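Local coordinates for uncharacterized protein MJ1460 (Methanocaldococcus jannaschii DSM 2661, PDB 2OSO), which binds zinc through its V4R domain and belongs to the vinyl-4-reductase family, at the interface of chains A and B. Numbering follows the deposited sequence. Chains: chain A/B, Hypothetical protein MJ1460.

Contact 1: the interface of chains A and B. Residues chain A 107, 110, 112, 116; chain B 7-8, 11.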
loop_
_atom_site.group_PDB
_atom_site.type_symbol
_atom_site.label_atom_id
_atom_site.label_comp_id
_atom_site.label_asym_id
_atom_site.label_seq_id
_atom_site.Cartn_x
_atom_site.Cartn_y
_atom_site.Cartn_z
ATOM N N TYR A 107 -8.012 0.298 -10.605
ATOM C CA TYR A 107 -8.753 1.538 -10.650
ATOM C C TYR A 107 -9.683 1.653 -11.842
ATOM O O TYR A 107 -9.836 2.737 -12.346
ATOM C CB TYR A 107 -7.812 2.741 -10.678
ATOM C CG TYR A 107 -6.930 2.831 -9.479
ATOM C CD1 TYR A 107 -7.489 2.904 -8.213
ATOM C CD2 TYR A 107 -5.559 2.912 -9.601
ATOM C CE1 TYR A 107 -6.716 3.008 -7.106
ATOM C CE2 TYR A 107 -4.751 3.033 -8.484
ATOM C CZ TYR A 107 -5.356 3.085 -7.227
ATOM O OH TYR A 107 -4.621 3.174 -6.053
ATOM N N VAL A 110 -12.589 4.030 -11.689
ATOM C CA VAL A 110 -12.295 5.455 -11.883
ATOM C C VAL A 110 -12.513 5.948 -13.316
ATOM O O VAL A 110 -12.021 5.378 -14.280
ATOM C CB VAL A 110 -10.832 5.797 -11.466
ATOM C CG1 VAL A 110 -10.534 7.245 -11.733
ATOM C CG2 VAL A 110 -10.597 5.495 -10.025
ATOM N N LYS A 112 -11.676 9.382 -15.581
ATOM C CA LYS A 112 -10.885 10.611 -15.617
ATOM C C LYS A 112 -10.502 10.938 -17.090
ATOM O O LYS A 112 -10.198 10.022 -17.859
ATOM C CB LYS A 112 -9.632 10.376 -14.743
ATOM C CG LYS A 112 -8.885 11.645 -14.352
ATOM C CD LYS A 112 -8.451 11.641 -12.866
ATOM C CE LYS A 112 -9.564 12.108 -11.981
ATOM N NZ LYS A 112 -9.227 12.133 -10.530
ATOM N N ILE A 116 -4.239 7.889 -15.595
ATOM C CA ILE A 116 -4.158 7.898 -14.118
ATOM C C ILE A 116 -3.026 7.077 -13.502
ATOM O O ILE A 116 -2.832 7.178 -12.348
ATOM C CB ILE A 116 -5.507 7.555 -13.395
ATOM C CG1 ILE A 116 -6.033 6.133 -13.732
ATOM C CG2 ILE A 116 -6.641 8.632 -13.818
ATOM C CD1 ILE A 116 -7.119 5.635 -12.834
ATOM N N LYS B 7 -3.362 12.508 -8.810
ATOM C CA LYS B 7 -4.617 12.459 -9.602
ATOM C C LYS B 7 -5.708 11.585 -8.982
ATOM O O LYS B 7 -6.924 11.845 -9.071
ATOM C CB LYS B 7 -4.333 11.860 -11.007
ATOM C CG LYS B 7 -3.366 12.637 -11.911
ATOM C CD LYS B 7 -2.745 11.689 -12.990
ATOM C CE LYS B 7 -1.999 12.457 -14.067
ATOM N NZ LYS B 7 -1.173 11.516 -14.932
ATOM N N ILE B 8 -5.256 10.510 -8.401
ATOM C CA ILE B 8 -6.122 9.465 -7.970
ATOM C C ILE B 8 -6.657 9.797 -6.565
ATOM O O ILE B 8 -7.665 9.234 -6.126
ATOM C CB ILE B 8 -5.329 8.105 -8.071
ATOM C CG1 ILE B 8 -6.299 6.935 -8.047
ATOM C CG2 ILE B 8 -4.182 7.991 -7.013
ATOM C CD1 ILE B 8 -6.942 6.726 -9.358
ATOM N N ASP B 11 -10.478 10.464 -5.682
ATOM C CA ASP B 11 -11.256 9.268 -5.993
ATOM C C ASP B 11 -11.100 8.223 -4.871
ATOM O O ASP B 11 -12.066 7.563 -4.462
ATOM C CB ASP B 11 -10.773 8.682 -7.348
ATOM C CG ASP B 11 -10.841 9.688 -8.483
ATOM O OD1 ASP B 11 -11.953 9.974 -8.909
ATOM O OD2 ASP B 11 -9.779 10.198 -8.929
#
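The N-terminal segment of chain B docks here on a loop of chain A, a mixed apolar and charged patch within a two-fold symmetric, probably dimeric, interface that ties the start of one copy to the V4R region of the other. B:Ile8 carries the apolar part. Its CD1 lies 3.9 Å above the plane of the A:Tyr107 ring, displaced toward the rim nearest CG, while CG1 of the same branch reaches the ring at CZ. The methyl also meets A:Ile116 CD1 at 3.6 Å and A:Val110 CG2 at 3.9 Å, so one branch end is held among side chains that each meet it at about a right angle. Pointing CG1 of B:Ile8 away from its own backbone N (chi1 -162°) sends this branch into the group. A:Val110 turns its other methyl, CG1, to the B:Asp11 carboxylate carbon, the two side chains crossing at about a right angle. The A:Lys112 ammonium, NZ, forms a salt bridge to B:Asp11 OD2 at 2.6 Å on the syn lone pair, and also donates to the B:Lys7 carbonyl O at 2.7 Å. The lysine thus joins helix 9-15 to the residues just before it. The patch anchors the N-terminal segment of chain B on its partner.

Contact 2: the interface of chains A and B. Residues chain A 7-8, 10-11; chain B 110, 112, 116.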
loop_
_atom_site.group_PDB
_atom_site.type_symbol
_atom_site.label_atom_id
_atom_site.label_comp_id
_atom_site.label_asym_id
_atom_site.label_seq_id
_atom_site.Cartn_x
_atom_site.Cartn_y
_atom_site.Cartn_z
ATOM N N LYS A 7 10.264 -2.548 11.557
ATOM C CA LYS A 7 10.506 -3.959 11.945
ATOM C C LYS A 7 10.297 -4.961 10.809
ATOM O O LYS A 7 10.973 -6.001 10.682
ATOM C CB LYS A 7 9.519 -4.376 13.070
ATOM C CG LYS A 7 9.618 -3.613 14.399
ATOM C CD LYS A 7 8.271 -3.713 15.189
ATOM C CE LYS A 7 8.405 -3.211 16.616
ATOM N NZ LYS A 7 7.038 -3.050 17.266
ATOM N N ILE A 8 9.310 -4.660 10.014
ATOM C CA ILE A 8 8.817 -5.576 9.042
ATOM C C ILE A 8 9.663 -5.459 7.761
ATOM O O ILE A 8 9.654 -6.363 6.918
ATOM C CB ILE A 8 7.277 -5.293 8.847
ATOM C CG1 ILE A 8 6.613 -6.483 8.172
ATOM C CG2 ILE A 8 6.996 -3.929 8.133
ATOM C CD1 ILE A 8 6.350 -7.580 9.123
ATOM N N PRO A 10 13.042 -5.725 6.642
ATOM C CA PRO A 10 13.810 -6.841 6.078
ATOM C C PRO A 10 13.009 -8.045 5.580
ATOM O O PRO A 10 13.360 -8.673 4.590
ATOM C CB PRO A 10 14.758 -7.249 7.209
ATOM C CG PRO A 10 14.259 -6.510 8.460
ATOM C CD PRO A 10 13.500 -5.326 7.982
ATOM N N ASP A 11 11.936 -8.359 6.262
ATOM C CA ASP A 11 11.093 -9.503 5.928
ATOM C C ASP A 11 10.378 -9.265 4.584
ATOM O O ASP A 11 10.261 -10.169 3.743
ATOM C CB ASP A 11 10.053 -9.720 7.062
ATOM C CG ASP A 11 10.697 -9.896 8.425
ATOM O OD1 ASP A 11 11.273 -10.956 8.639
ATOM O OD2 ASP A 11 10.634 -8.963 9.269
ATOM N N VAL B 110 5.541 -14.203 8.884
ATOM C CA VAL B 110 6.649 -13.604 9.636
ATOM C C VAL B 110 6.820 -14.165 11.050
ATOM O O VAL B 110 5.888 -14.231 11.840
ATOM C CB VAL B 110 6.496 -12.055 9.740
ATOM C CG1 VAL B 110 7.606 -11.471 10.568
ATOM C CG2 VAL B 110 6.491 -11.422 8.391
ATOM N N LYS B 112 9.001 -13.242 14.516
ATOM C CA LYS B 112 9.783 -12.200 15.179
ATOM C C LYS B 112 9.567 -12.288 16.718
ATOM O O LYS B 112 8.445 -12.551 17.162
ATOM C CB LYS B 112 9.309 -10.842 14.614
ATOM C CG LYS B 112 10.249 -9.676 14.895
ATOM C CD LYS B 112 10.445 -8.764 13.660
ATOM C CE LYS B 112 11.504 -9.308 12.753
ATOM N NZ LYS B 112 11.753 -8.487 11.535
ATOM N N ILE B 116 4.820 -7.051 15.826
ATOM C CA ILE B 116 5.160 -6.452 14.516
ATOM C C ILE B 116 4.146 -5.460 13.948
ATOM O O ILE B 116 4.445 -4.850 12.990
ATOM C CB ILE B 116 5.548 -7.496 13.411
ATOM C CG1 ILE B 116 4.401 -8.489 13.083
ATOM C CG2 ILE B 116 6.838 -8.348 13.896
ATOM C CD1 ILE B 116 4.593 -9.280 11.829
#
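B:Lys112 reaches from its loop to the N-terminal segment of chain A, and its tip carries the polar part of this contact. CB and CG form the stem, with CG turned away from the backbone N (chi1 -164°). Bends at chi2 and at chi3 (-84°) then steer the chain toward chain A. CD comes within 4.1 Å of the A:Lys7 carbonyl O, and CE lies 3.6 Å from A:Asp11 OD2. At the end, the ammonium nitrogen NZ bonds to oxygens of A:Asp11 and A:Lys7. It makes a salt bridge of 2.6 Å to A:Asp11 OD2, on the syn lone pair of the carboxylate, and a hydrogen bond of 2.7 Å to A:Lys7 O, tilted 26° from the carbonyl plane. Bonds to both the backbone oxygen of A:Lys7, ahead of helix 9-15, and the A:Asp11 carboxylate within it probably limit swinging of the lysine tip. Beside this grip, A:Ile8 CD1 meets B:Ile116 CD1 at 3.6 Å and B:Val110 CG2 at 3.9 Å, crossing both side chains nearly at right angles. B:Val110 turns its other methyl, CG1, to the A:Asp11 carboxylate carbon at 4.1 Å. Together the ion pair and the apolar cluster fasten the N-terminal segment of chain A to chain B.

Contact 3: the interface of chains A and B. Residues chain A 26-28, 80; chain B 26-28, 80.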
loop_
_atom_site.group_PDB
_atom_site.type_symbol
_atom_site.label_atom_id
_atom_site.label_comp_id
_atom_site.label_asym_id
_atom_site.label_seq_id
_atom_site.Cartn_x
_atom_site.Cartn_y
_atom_site.Cartn_z
ATOM N N LYS A 26 -2.148 -12.213 2.719
ATOM C CA LYS A 26 -3.439 -11.509 2.664
ATOM C C LYS A 26 -3.423 -10.489 1.536
ATOM O O LYS A 26 -2.421 -9.856 1.276
ATOM C CB LYS A 26 -3.827 -10.872 4.016
ATOM C CG LYS A 26 -3.806 -11.930 5.162
ATOM C CD LYS A 26 -4.564 -11.571 6.414
ATOM C CE LYS A 26 -6.039 -12.039 6.354
ATOM N NZ LYS A 26 -6.889 -11.403 7.394
ATOM N N LYS A 27 -4.546 -10.370 0.842
ATOM C CA LYS A 27 -4.672 -9.405 -0.220
ATOM C C LYS A 27 -5.458 -8.209 0.294
ATOM O O LYS A 27 -6.496 -8.373 0.937
ATOM C CB LYS A 27 -5.362 -10.032 -1.427
ATOM C CG LYS A 27 -4.430 -10.800 -2.360
ATOM C CD LYS A 27 -3.558 -11.822 -1.641
ATOM C CE LYS A 27 -2.808 -12.748 -2.602
ATOM N NZ LYS A 27 -1.598 -13.339 -1.927
ATOM N N ILE A 28 -4.940 -7.013 0.019
ATOM C CA ILE A 28 -5.582 -5.760 0.408
ATOM C C ILE A 28 -6.253 -5.104 -0.787
ATOM O O ILE A 28 -5.618 -4.975 -1.845
ATOM C CB ILE A 28 -4.567 -4.809 1.079
ATOM C CG1 ILE A 28 -5.273 -3.732 1.883
ATOM C CG2 ILE A 28 -3.611 -4.135 0.076
ATOM C CD1 ILE A 28 -4.290 -2.856 2.687
ATOM N N ASN A 80 -1.275 -8.367 -9.070
ATOM C CA ASN A 80 -2.650 -8.195 -9.497
ATOM C C ASN A 80 -2.840 -6.835 -10.160
ATOM O O ASN A 80 -3.942 -6.204 -10.151
ATOM C CB ASN A 80 -3.650 -8.460 -8.351
ATOM C CG ASN A 80 -5.005 -8.851 -8.866
ATOM O OD1 ASN A 80 -5.103 -9.377 -9.969
ATOM N ND2 ASN A 80 -6.067 -8.578 -8.096
ATOM N N LYS B 26 -9.385 -4.434 -7.309
ATOM C CA LYS B 26 -8.278 -5.402 -7.327
ATOM C C LYS B 26 -7.652 -5.496 -5.944
ATOM O O LYS B 26 -7.536 -4.516 -5.239
ATOM C CB LYS B 26 -7.230 -5.087 -8.416
ATOM C CG LYS B 26 -7.899 -4.964 -9.820
ATOM C CD LYS B 26 -6.981 -5.093 -11.008
ATOM C CE LYS B 26 -6.848 -6.561 -11.482
ATOM N NZ LYS B 26 -5.701 -6.768 -12.404
ATOM N N LYS B 27 -7.287 -6.708 -5.551
ATOM C CA LYS B 27 -6.640 -6.922 -4.282
ATOM C C LYS B 27 -5.148 -7.099 -4.515
ATOM O O LYS B 27 -4.739 -7.842 -5.407
ATOM C CB LYS B 27 -7.231 -8.143 -3.584
ATOM C CG LYS B 27 -8.500 -7.862 -2.785
ATOM C CD LYS B 27 -9.568 -7.123 -3.582
ATOM C CE LYS B 27 -10.916 -7.060 -2.859
ATOM N NZ LYS B 27 -11.740 -5.911 -3.381
ATOM N N ILE B 28 -4.349 -6.393 -3.715
ATOM C CA ILE B 28 -2.891 -6.470 -3.780
ATOM C C ILE B 28 -2.344 -7.303 -2.634
ATOM O O ILE B 28 -2.732 -7.076 -1.478
ATOM C CB ILE B 28 -2.268 -5.057 -3.799
ATOM C CG1 ILE B 28 -0.842 -5.093 -4.316
ATOM C CG2 ILE B 28 -2.281 -4.369 -2.421
ATOM C CD1 ILE B 28 -0.241 -3.683 -4.490
ATOM N N ASN B 80 -9.189 -6.737 4.906
ATOM C CA ASN B 80 -8.615 -8.064 5.014
ATOM C C ASN B 80 -7.493 -8.079 6.047
ATOM O O ASN B 80 -6.507 -8.878 5.993
ATOM C CB ASN B 80 -8.186 -8.624 3.641
ATOM C CG ASN B 80 -8.141 -10.124 3.635
ATOM O OD1 ASN B 80 -8.844 -10.753 4.419
ATOM N ND2 ASN B 80 -7.302 -10.719 2.776
HETATM O O HOH W 1 -9.890 -10.549 7.337
HETATM O O HOH W 2 -3.805 -9.217 -12.786
HETATM O O HOH W 3 -9.031 -12.816 6.120
#
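A:Ile28 and B:Ile28 pair as a short antiparallel beta bridge across the two-fold axis, a backbone-to-backbone junction that helps join the copies in what is probably a dimer. Each amide N donates to the other residue's carbonyl O at 2.7 Å, nearly straight at 171° on the hydrogen. The two isoleucine side chains lie side by side and point the same way. On the neighbouring residue, A:Lys27 CB abuts B:Lys27 CB at 3.4 Å, a tight carbon contact, while the lysine tips diverge. B:Asn80 flanks the bridge: its amide nitrogen ND2 donates to A:Lys27 O at 3.1 Å, with the acceptor close to the amide plane. The A:Lys26 chain crosses this asparagine and bends at chi3 (90°), bringing NZ to the B:Asn80 backbone O at 2.9 Å. NZ approaches from above that carbonyl's plane. Waters 1 and 3 link the same ammonium to the amide oxygen OD1 of B:Asn80, so backbone and side chain of one asparagine are both tied to one lysine. A:Asn80 repeats the direct bonds with B:Lys26 and B:Lys27, and water 2 spans A:Asn80 OD1 and B:Lys26 NZ. In each fold the bridge lies in strand 27-29, between helices 19-24 and 30-44, and Asn80 directly follows helix 69-79.

Contact 1 and contact 2 are symmetry twins with the chains exchanged, their C-alpha centres about 32 Å apart. Contact 3 lies between them, about 18 Å from contact 1 and 19 Å from contact 2, and straddles the two-fold axis. Each chain therefore gives its N-terminal residues and the start of helix 9-15 to one outer contact, its loop residues 110, 112 and 116 to the other, and strand 27-29 with Asn80 to the centre. This reciprocal arrangement joins the pair at the middle and at both flanks, as expected of a symmetric dimer, although the structure alone does not prove that state in solution.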